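Local coordinates for protein RNA-dependent RNA polymerase (Farallon virus, PDB 6DX5) that probably cleaves ubiquitin from its conjugates through the N-terminal viral OTU domain described here, part of a larger protein that probably also acts as an RNA-directed RNA polymerase, at residues N167-G172 with D176-I181; E128-A133 with Q155-D160. All coordinates share one frame; numbering follows the deposited sequence.

Overall arrangement
Both contacts belong to the OTU-like cysteine protease domain of the large viral protein and reach the same mixed beta-sheet. Contact 2 comes first along the chain, packing helix 126-136 against the end of strand 151-157; contact 1 follows within the hairpin of strands 166-171 and 174-180. Strand 140-145 runs between the two regions of sheet, bonded to strand 151-157 on one side and to strand 166-171 on the other. The centres of the contacts lie 14 Å apart, with nearest atoms about 6 Å apart and no direct touch. One thus builds the sheet itself, while the other fixes a helix on it; both are buried.

Contact 1: residues N167-G172 with D176-I181; sequences NIVRCG and DALKLI
Asn167 meets Leu178 through CB, 3.9 Å from Leu178 CB, and Asp176 likewise meets Val169 through CB, while the flat amide and carboxylate turn to outside partners. Asn167 ND2 donates to the carbonyl O of Val162, and its OD1 accepts from the indole NE1 of Trp143. The carboxylate of Asp176 makes a salt bridge with Arg28 through OD1, and its OD2 accepts from His174 and the Val31 backbone, a histidine-acid pairing consistent with that of OTU cysteine proteases. The strands form a beta hairpin in the central sheet. Val169 and Asp176 are an antiparallel hydrogen-bonded pair, with Val169 N to Asp176 O at 3.0 Å and Asp176 N to Val169 O at 2.9 Å. Ile168 and Ala177 make the neighbouring non-hydrogen-bonded pair. Farther along, Leu178 N reaches Asn167 O at 2.9 Å, but a water bridges Asn167 N and Leu178 O, accepting from the former and donating to the latter at 2.6 Å. With Val169 CG1 between its backbone N and carbonyl carbon (chi1 59°), that methyl sits alongside Asp176 CB, 3.7 Å away. Leu178 CD1 packs 3.9 Å from Val169 CB.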
ATOM      1  N   ASN A 167     -11.003  13.981  -5.310  1.00 18.75           N
ATOM      2  CA  ASN A 167      -9.542  13.997  -5.253  1.00 21.19           C
ATOM      3  C   ASN A 167      -9.136  14.455  -3.859  1.00 26.16           C
ATOM      4  O   ASN A 167      -9.596  15.512  -3.375  1.00 22.38           O
ATOM      5  CB  ASN A 167      -8.949  14.949  -6.312  1.00 20.29           C
ATOM      6  CG  ASN A 167      -9.036  14.395  -7.713  1.00 30.47           C
ATOM      7  OD1 ASN A 167      -8.184  13.598  -8.140  1.00 24.69           O
ATOM      8  ND2 ASN A 167     -10.094  14.773  -8.431  1.00 22.04           N
ATOM      9  N   ILE A 168      -8.249  13.700  -3.226  1.00 22.28           N
ATOM     10  CA  ILE A 168      -7.819  14.018  -1.873  1.00 19.48           C
ATOM     11  C   ILE A 168      -6.309  14.030  -1.878  1.00 23.33           C
ATOM     12  O   ILE A 168      -5.694  13.218  -2.571  1.00 22.03           O
ATOM     13  CB  ILE A 168      -8.414  12.988  -0.902  1.00 28.78           C
ATOM     14  CG1 ILE A 168      -9.953  13.147  -0.926  1.00 25.20           C
ATOM     15  CG2 ILE A 168      -7.799  13.083   0.495  1.00 27.93           C
ATOM     16  CD1 ILE A 168     -10.644  12.419   0.120  1.00 30.78           C
ATOM     17  N   VAL A 169      -5.698  15.002  -1.184  1.00 24.66           N
ATOM     18  CA  VAL A 169      -4.245  15.059  -1.105  1.00 25.08           C
ATOM     19  C   VAL A 169      -3.850  14.560   0.272  1.00 27.88           C
ATOM     20  O   VAL A 169      -4.547  14.810   1.257  1.00 27.88           O
ATOM     21  CB  VAL A 169      -3.712  16.482  -1.356  1.00 19.73           C
ATOM     22  CG1 VAL A 169      -4.284  17.474  -0.327  1.00 20.40           C
ATOM     23  CG2 VAL A 169      -2.195  16.533  -1.292  1.00 18.67           C
ATOM     24  N   ARG A 170      -2.726  13.864   0.349  1.00 21.55           N
ATOM     25  CA  ARG A 170      -2.248  13.305   1.600  1.00 23.09           C
ATOM     26  C   ARG A 170      -0.806  13.728   1.778  1.00 23.96           C
ATOM     27  O   ARG A 170       0.045  13.412   0.927  1.00 25.24           O
ATOM     28  CB  ARG A 170      -2.322  11.778   1.603  1.00 22.55           C
ATOM     29  CG  ARG A 170      -1.833  11.196   2.936  1.00 26.16           C
ATOM     30  CD  ARG A 170      -1.673   9.697   2.896  1.00 22.94           C
ATOM     31  NE  ARG A 170      -1.650   9.193   4.267  1.00 33.66           N
ATOM     32  CZ  ARG A 170      -1.771   7.908   4.617  1.00 36.33           C
ATOM     33  NH1 ARG A 170      -1.899   6.959   3.674  1.00 27.02           N
ATOM     34  NH2 ARG A 170      -1.765   7.583   5.905  1.00 33.99           N
ATOM     35  N   CYS A 171      -0.511  14.395   2.898  1.00 22.33           N
ATOM     36  CA  CYS A 171       0.857  14.827   3.202  1.00 23.35           C
ATOM     37  C   CYS A 171       1.233  14.221   4.547  1.00 28.11           C
ATOM     38  O   CYS A 171       0.710  14.649   5.582  1.00 26.73           O
ATOM     39  CB  CYS A 171       0.962  16.356   3.217  1.00 32.01           C
ATOM     40  SG  CYS A 171       2.757  16.897   3.282  1.00 47.37           S
ATOM     41  N   GLY A 172       2.073  13.183   4.531  1.00 29.37           N
ATOM     42  CA  GLY A 172       2.275  12.338   5.705  1.00 33.39           C
ATOM     43  C   GLY A 172       0.981  11.726   6.256  1.00 36.54           C
ATOM     44  O   GLY A 172       0.266  10.934   5.605  1.00 31.21           O
ATOM     45  N   ASP A 176      -6.170  16.459   3.066  1.00 19.67           N
ATOM     46  CA  ASP A 176      -7.020  17.616   2.736  1.00 17.33           C
ATOM     47  C   ASP A 176      -7.806  17.320   1.447  1.00 20.77           C
ATOM     48  O   ASP A 176      -7.511  16.349   0.725  1.00 20.18           O
ATOM     49  CB  ASP A 176      -6.181  18.905   2.550  1.00 19.10           C
ATOM     50  CG  ASP A 176      -5.638  19.473   3.867  1.00 33.92           C
ATOM     51  OD1 ASP A 176      -4.461  19.962   3.856  1.00 39.15           O
ATOM     52  OD2 ASP A 176      -6.403  19.508   4.910  1.00 29.58           O
ATOM     53  N   ALA A 177      -8.780  18.192   1.119  1.00 16.99           N
ATOM     54  CA  ALA A 177      -9.579  18.027  -0.100  1.00 22.38           C
ATOM     55  C   ALA A 177      -8.929  18.766  -1.259  1.00 23.95           C
ATOM     56  O   ALA A 177      -8.209  19.745  -1.044  1.00 21.81           O
ATOM     57  CB  ALA A 177     -10.998  18.545   0.125  1.00 18.04           C
ATOM     58  N   LEU A 178      -9.173  18.291  -2.494  1.00 21.74           N
ATOM     59  CA  LEU A 178      -8.720  18.968  -3.732  1.00 22.00           C
ATOM     60  C   LEU A 178      -9.908  19.213  -4.657  1.00 24.86           C
ATOM     61  O   LEU A 178     -10.717  18.314  -4.869  1.00 24.57           O
ATOM     62  CB  LEU A 178      -7.705  18.127  -4.520  1.00 17.56           C
ATOM     63  CG  LEU A 178      -6.346  17.847  -3.889  1.00 20.10           C
ATOM     64  CD1 LEU A 178      -5.556  16.903  -4.730  1.00 19.46           C
ATOM     65  CD2 LEU A 178      -5.587  19.178  -3.677  1.00 17.32           C
ATOM     66  N   LYS A 179     -10.032  20.424  -5.199  1.00 29.10           N
ATOM     67  CA  LYS A 179     -10.992  20.677  -6.270  1.00 35.86           C
ATOM     68  C   LYS A 179     -10.247  21.042  -7.540  1.00 42.26           C
ATOM     69  O   LYS A 179      -9.260  21.788  -7.505  1.00 34.76           O
ATOM     70  CB  LYS A 179     -11.964  21.771  -5.898  1.00 42.92           C
ATOM     71  CG  LYS A 179     -12.936  21.253  -4.862  1.00 47.39           C
ATOM     72  CD  LYS A 179     -14.043  22.209  -4.604  1.00 50.96           C
ATOM     73  CE  LYS A 179     -15.215  21.459  -3.935  1.00 46.60           C
ATOM     74  NZ  LYS A 179     -16.269  22.431  -3.445  1.00 54.90           N
ATOM     75  N   LEU A 180     -10.702  20.489  -8.651  1.00 35.10           N
ATOM     76  CA  LEU A 180     -10.039  20.742  -9.914  1.00 39.34           C
ATOM     77  C   LEU A 180     -10.302  22.186 -10.343  1.00 48.48           C
ATOM     78  O   LEU A 180     -11.427  22.684 -10.236  1.00 50.41           O
ATOM     79  CB  LEU A 180     -10.547  19.754 -10.953  1.00 43.98           C
ATOM     80  CG  LEU A 180      -9.685  19.376 -12.144  1.00 50.26           C
ATOM     81  CD1 LEU A 180      -8.357  18.827 -11.740  1.00 46.68           C
ATOM     82  CD2 LEU A 180     -10.411  18.322 -12.931  1.00 55.21           C
ATOM     83  N   ILE A 181      -9.253  22.860 -10.830  1.00 46.65           N
ATOM     84  CA  ILE A 181      -9.380  24.274 -11.189  1.00 57.13           C
ATOM     85  C   ILE A 181     -10.286  24.458 -12.409  1.00 69.61           C
ATOM     86  O   ILE A 181     -11.078  25.409 -12.464  1.00 80.59           O
ATOM     87  CB  ILE A 181      -7.995  24.898 -11.427  1.00 51.49           C
ATOM     88  CG1 ILE A 181      -7.166  24.965 -10.151  1.00 45.73           C
ATOM     89  CG2 ILE A 181      -8.123  26.298 -11.988  1.00 60.20           C
ATOM     90  CD1 ILE A 181      -5.725  25.457 -10.442  1.00 48.11           C
TER
HETATM   91  O   HOH W   1     -11.986  16.514  -6.186  1.00 24.03           O

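Contact 2: residues E128-A133 with Q155-D160; sequences EAEMLA and QKFGTD
Phe157 lays one face of its ring over the backbone of the helix at Ala129 and Glu130. Glu130 N stands 3.9 Å above the ring plane, over its centre, and the carbonyl carbon of Ala129 lies on the same face nearer the rim. This is a helix packed on the beta-sheet of the OTU-like protease domain: helix 126-136 rests against the end of strand 151-157, the short segments running at 37° to each other with their axes 8.8 Å apart at closest approach. The ring bridges that gap. Its CG is anti to the carbonyl carbon (chi1 -63°), which carries the ring out over the helix.

Helix side chains meet the ring along both of its sides. Ala129 CB approaches the CD2-CE2 side, 3.7 Å from Phe157 CE2, while Glu130 CB meets the other side, 3.4 Å from Phe157 CE1. One turn on, Ala133 CB packs 3.7 Å from Phe157 CB, at the root of the side chain. Of the Glu130 side chain it is the aliphatic base, chiefly CB, that meets the ring; the rest of its extended chain leads away, crossing Phe157 at about a right angle, and its OE1 accepts a bond from the Gly73 backbone. The packing continues beyond the pair, with Leu13 of strand 13-16 also touching Phe157 and Phe38 of helix 37-47 touching Ala129.

The chain turns just after the ring, where Gly158 adopts a positive phi of 110°. Lys156, which makes a cation-pi contact with Trp6, also ties this turn together. Lys156 NZ donates to Gly158 O at 2.6 Å and to Asp160 O at 2.7 Å, in each case from a position tilted out of the carbonyl plane.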
ATOM      1  N   GLU A 128     -10.550   2.937   4.499  1.00 23.04           N
ATOM      2  CA  GLU A 128     -11.908   3.450   4.379  1.00 22.11           C
ATOM      3  C   GLU A 128     -12.160   4.120   3.018  1.00 24.13           C
ATOM      4  O   GLU A 128     -13.305   4.079   2.545  1.00 25.75           O
ATOM      5  CB  GLU A 128     -12.219   4.409   5.532  1.00 22.94           C
ATOM      6  CG  GLU A 128     -12.342   3.682   6.905  1.00 20.90           C
ATOM      7  CD  GLU A 128     -10.986   3.338   7.515  1.00 35.62           C
ATOM      8  OE1 GLU A 128     -10.932   2.314   8.270  1.00 25.09           O
ATOM      9  OE2 GLU A 128      -9.989   4.095   7.254  1.00 25.39           O
ATOM     10  N   ALA A 129     -11.139   4.705   2.355  1.00 19.09           N
ATOM     11  CA  ALA A 129     -11.322   5.123   0.957  1.00 27.45           C
ATOM     12  C   ALA A 129     -11.859   3.963   0.105  1.00 24.26           C
ATOM     13  O   ALA A 129     -12.761   4.142  -0.717  1.00 24.82           O
ATOM     14  CB  ALA A 129     -10.004   5.635   0.353  1.00 18.68           C
ATOM     15  N   GLU A 130     -11.306   2.776   0.276  1.00 23.14           N
ATOM     16  CA  GLU A 130     -11.783   1.649  -0.490  1.00 26.01           C
ATOM     17  C   GLU A 130     -13.258   1.372  -0.195  1.00 29.62           C
ATOM     18  O   GLU A 130     -14.041   1.042  -1.103  1.00 25.73           O
ATOM     19  CB  GLU A 130     -10.915   0.441  -0.161  1.00 23.87           C
ATOM     20  CG  GLU A 130     -11.439  -0.842  -0.680  1.00 27.74           C
ATOM     21  CD  GLU A 130     -10.480  -2.025  -0.462  1.00 36.42           C
ATOM     22  OE1 GLU A 130      -9.686  -2.030   0.530  1.00 32.00           O
ATOM     23  OE2 GLU A 130     -10.505  -2.947  -1.353  1.00 39.28           O
ATOM     24  N   MET A 131     -13.654   1.472   1.077  1.00 23.00           N
ATOM     25  CA  MET A 131     -15.030   1.160   1.460  1.00 22.62           C
ATOM     26  C   MET A 131     -15.984   2.176   0.859  1.00 25.58           C
ATOM     27  O   MET A 131     -17.025   1.810   0.294  1.00 28.08           O
ATOM     28  CB  MET A 131     -15.126   1.164   2.983  1.00 22.44           C
ATOM     29  CG  MET A 131     -14.254   0.015   3.630  1.00 25.53           C
ATOM     30  SD  MET A 131     -14.256   0.201   5.406  1.00 26.61           S
ATOM     31  CE  MET A 131     -12.921  -1.002   5.885  1.00 25.72           C
ATOM     32  N   LEU A 132     -15.630   3.469   0.997  1.00 23.12           N
ATOM     33  CA  LEU A 132     -16.475   4.547   0.522  1.00 20.35           C
ATOM     34  C   LEU A 132     -16.653   4.464  -0.984  1.00 23.74           C
ATOM     35  O   LEU A 132     -17.747   4.713  -1.491  1.00 23.42           O
ATOM     36  CB  LEU A 132     -15.825   5.876   0.892  1.00 19.52           C
ATOM     37  CG  LEU A 132     -15.884   6.158   2.391  1.00 18.50           C
ATOM     38  CD1 LEU A 132     -15.015   7.430   2.700  1.00 18.10           C
ATOM     39  CD2 LEU A 132     -17.386   6.391   2.717  1.00 18.97           C
ATOM     40  N   ALA A 133     -15.575   4.130  -1.719  1.00 23.13           N
ATOM     41  CA  ALA A 133     -15.665   4.059  -3.170  1.00 28.26           C
ATOM     42  C   ALA A 133     -16.682   3.002  -3.594  1.00 25.69           C
ATOM     43  O   ALA A 133     -17.532   3.260  -4.460  1.00 22.12           O
ATOM     44  CB  ALA A 133     -14.293   3.744  -3.774  1.00 26.51           C
ATOM     45  N   GLN A 155      -2.909   6.843  -5.941  1.00 27.48           N
ATOM     46  CA  GLN A 155      -3.808   5.707  -6.036  1.00 24.02           C
ATOM     47  C   GLN A 155      -5.220   6.213  -6.287  1.00 31.79           C
ATOM     48  O   GLN A 155      -5.591   7.343  -5.906  1.00 29.79           O
ATOM     49  CB  GLN A 155      -3.841   4.864  -4.766  1.00 28.91           C
ATOM     50  CG  GLN A 155      -2.538   4.393  -4.270  1.00 46.98           C
ATOM     51  CD  GLN A 155      -2.036   5.231  -3.090  1.00 63.19           C
ATOM     52  OE1 GLN A 155      -2.667   5.285  -1.987  1.00 66.42           O
ATOM     53  NE2 GLN A 155      -0.901   5.907  -3.317  1.00 55.40           N
ATOM     54  N   LYS A 156      -6.018   5.332  -6.876  1.00 24.84           N
ATOM     55  CA  LYS A 156      -7.388   5.633  -7.289  1.00 24.80           C
ATOM     56  C   LYS A 156      -8.244   4.402  -6.971  1.00 26.26           C
ATOM     57  O   LYS A 156      -7.946   3.306  -7.433  1.00 26.82           O
ATOM     58  CB  LYS A 156      -7.392   5.962  -8.781  1.00 22.42           C
ATOM     59  CG  LYS A 156      -8.710   6.206  -9.514  1.00 23.95           C
ATOM     60  CD  LYS A 156      -8.322   6.772 -10.887  1.00 28.19           C
ATOM     61  CE  LYS A 156      -8.728   5.926 -12.098  1.00 26.69           C
ATOM     62  NZ  LYS A 156     -10.042   5.272 -11.986  1.00 31.72           N
ATOM     63  N   PHE A 157      -9.251   4.562  -6.123  1.00 26.46           N
ATOM     64  CA  PHE A 157     -10.246   3.536  -5.889  1.00 28.62           C
ATOM     65  C   PHE A 157     -11.415   3.856  -6.795  1.00 32.04           C
ATOM     66  O   PHE A 157     -12.004   4.931  -6.667  1.00 28.94           O
ATOM     67  CB  PHE A 157     -10.693   3.527  -4.435  1.00 27.66           C
ATOM     68  CG  PHE A 157      -9.595   3.200  -3.474  1.00 35.41           C
ATOM     69  CD1 PHE A 157      -9.402   1.886  -3.073  1.00 46.20           C
ATOM     70  CD2 PHE A 157      -8.789   4.184  -2.929  1.00 37.19           C
ATOM     71  CE1 PHE A 157      -8.414   1.547  -2.168  1.00 42.86           C
ATOM     72  CE2 PHE A 157      -7.782   3.837  -2.015  1.00 42.97           C
ATOM     73  CZ  PHE A 157      -7.625   2.517  -1.638  1.00 43.52           C
ATOM     74  N   GLY A 158     -11.723   2.954  -7.722  1.00 27.40           N
ATOM     75  CA  GLY A 158     -12.761   3.212  -8.699  1.00 28.48           C
ATOM     76  C   GLY A 158     -12.182   3.416 -10.086  1.00 28.68           C
ATOM     77  O   GLY A 158     -10.977   3.597 -10.271  1.00 28.99           O
ATOM     78  N   THR A 159     -13.083   3.397 -11.079  1.00 31.60           N
ATOM     79  CA  THR A 159     -12.709   3.429 -12.494  1.00 32.64           C
ATOM     80  C   THR A 159     -12.896   4.772 -13.195  1.00 36.61           C
ATOM     81  O   THR A 159     -12.580   4.860 -14.383  1.00 41.78           O
ATOM     82  CB  THR A 159     -13.529   2.407 -13.278  1.00 35.37           C
ATOM     83  OG1 THR A 159     -14.916   2.697 -13.080  1.00 38.13           O
ATOM     84  CG2 THR A 159     -13.201   1.003 -12.808  1.00 48.19           C
ATOM     85  N   ASP A 160     -13.458   5.792 -12.544  1.00 36.54           N
ATOM     86  CA  ASP A 160     -13.633   7.073 -13.229  1.00 39.10           C
ATOM     87  C   ASP A 160     -12.298   7.794 -13.402  1.00 39.14           C
ATOM     88  O   ASP A 160     -11.297   7.488 -12.742  1.00 34.44           O
ATOM     89  CB  ASP A 160     -14.584   7.992 -12.460  1.00 47.44           C
ATOM     90  CG  ASP A 160     -16.031   7.539 -12.530  1.00 67.29           C
ATOM     91  OD1 ASP A 160     -16.531   7.306 -13.662  1.00 75.92           O
ATOM     92  OD2 ASP A 160     -16.662   7.429 -11.440  1.00 72.98           O
TER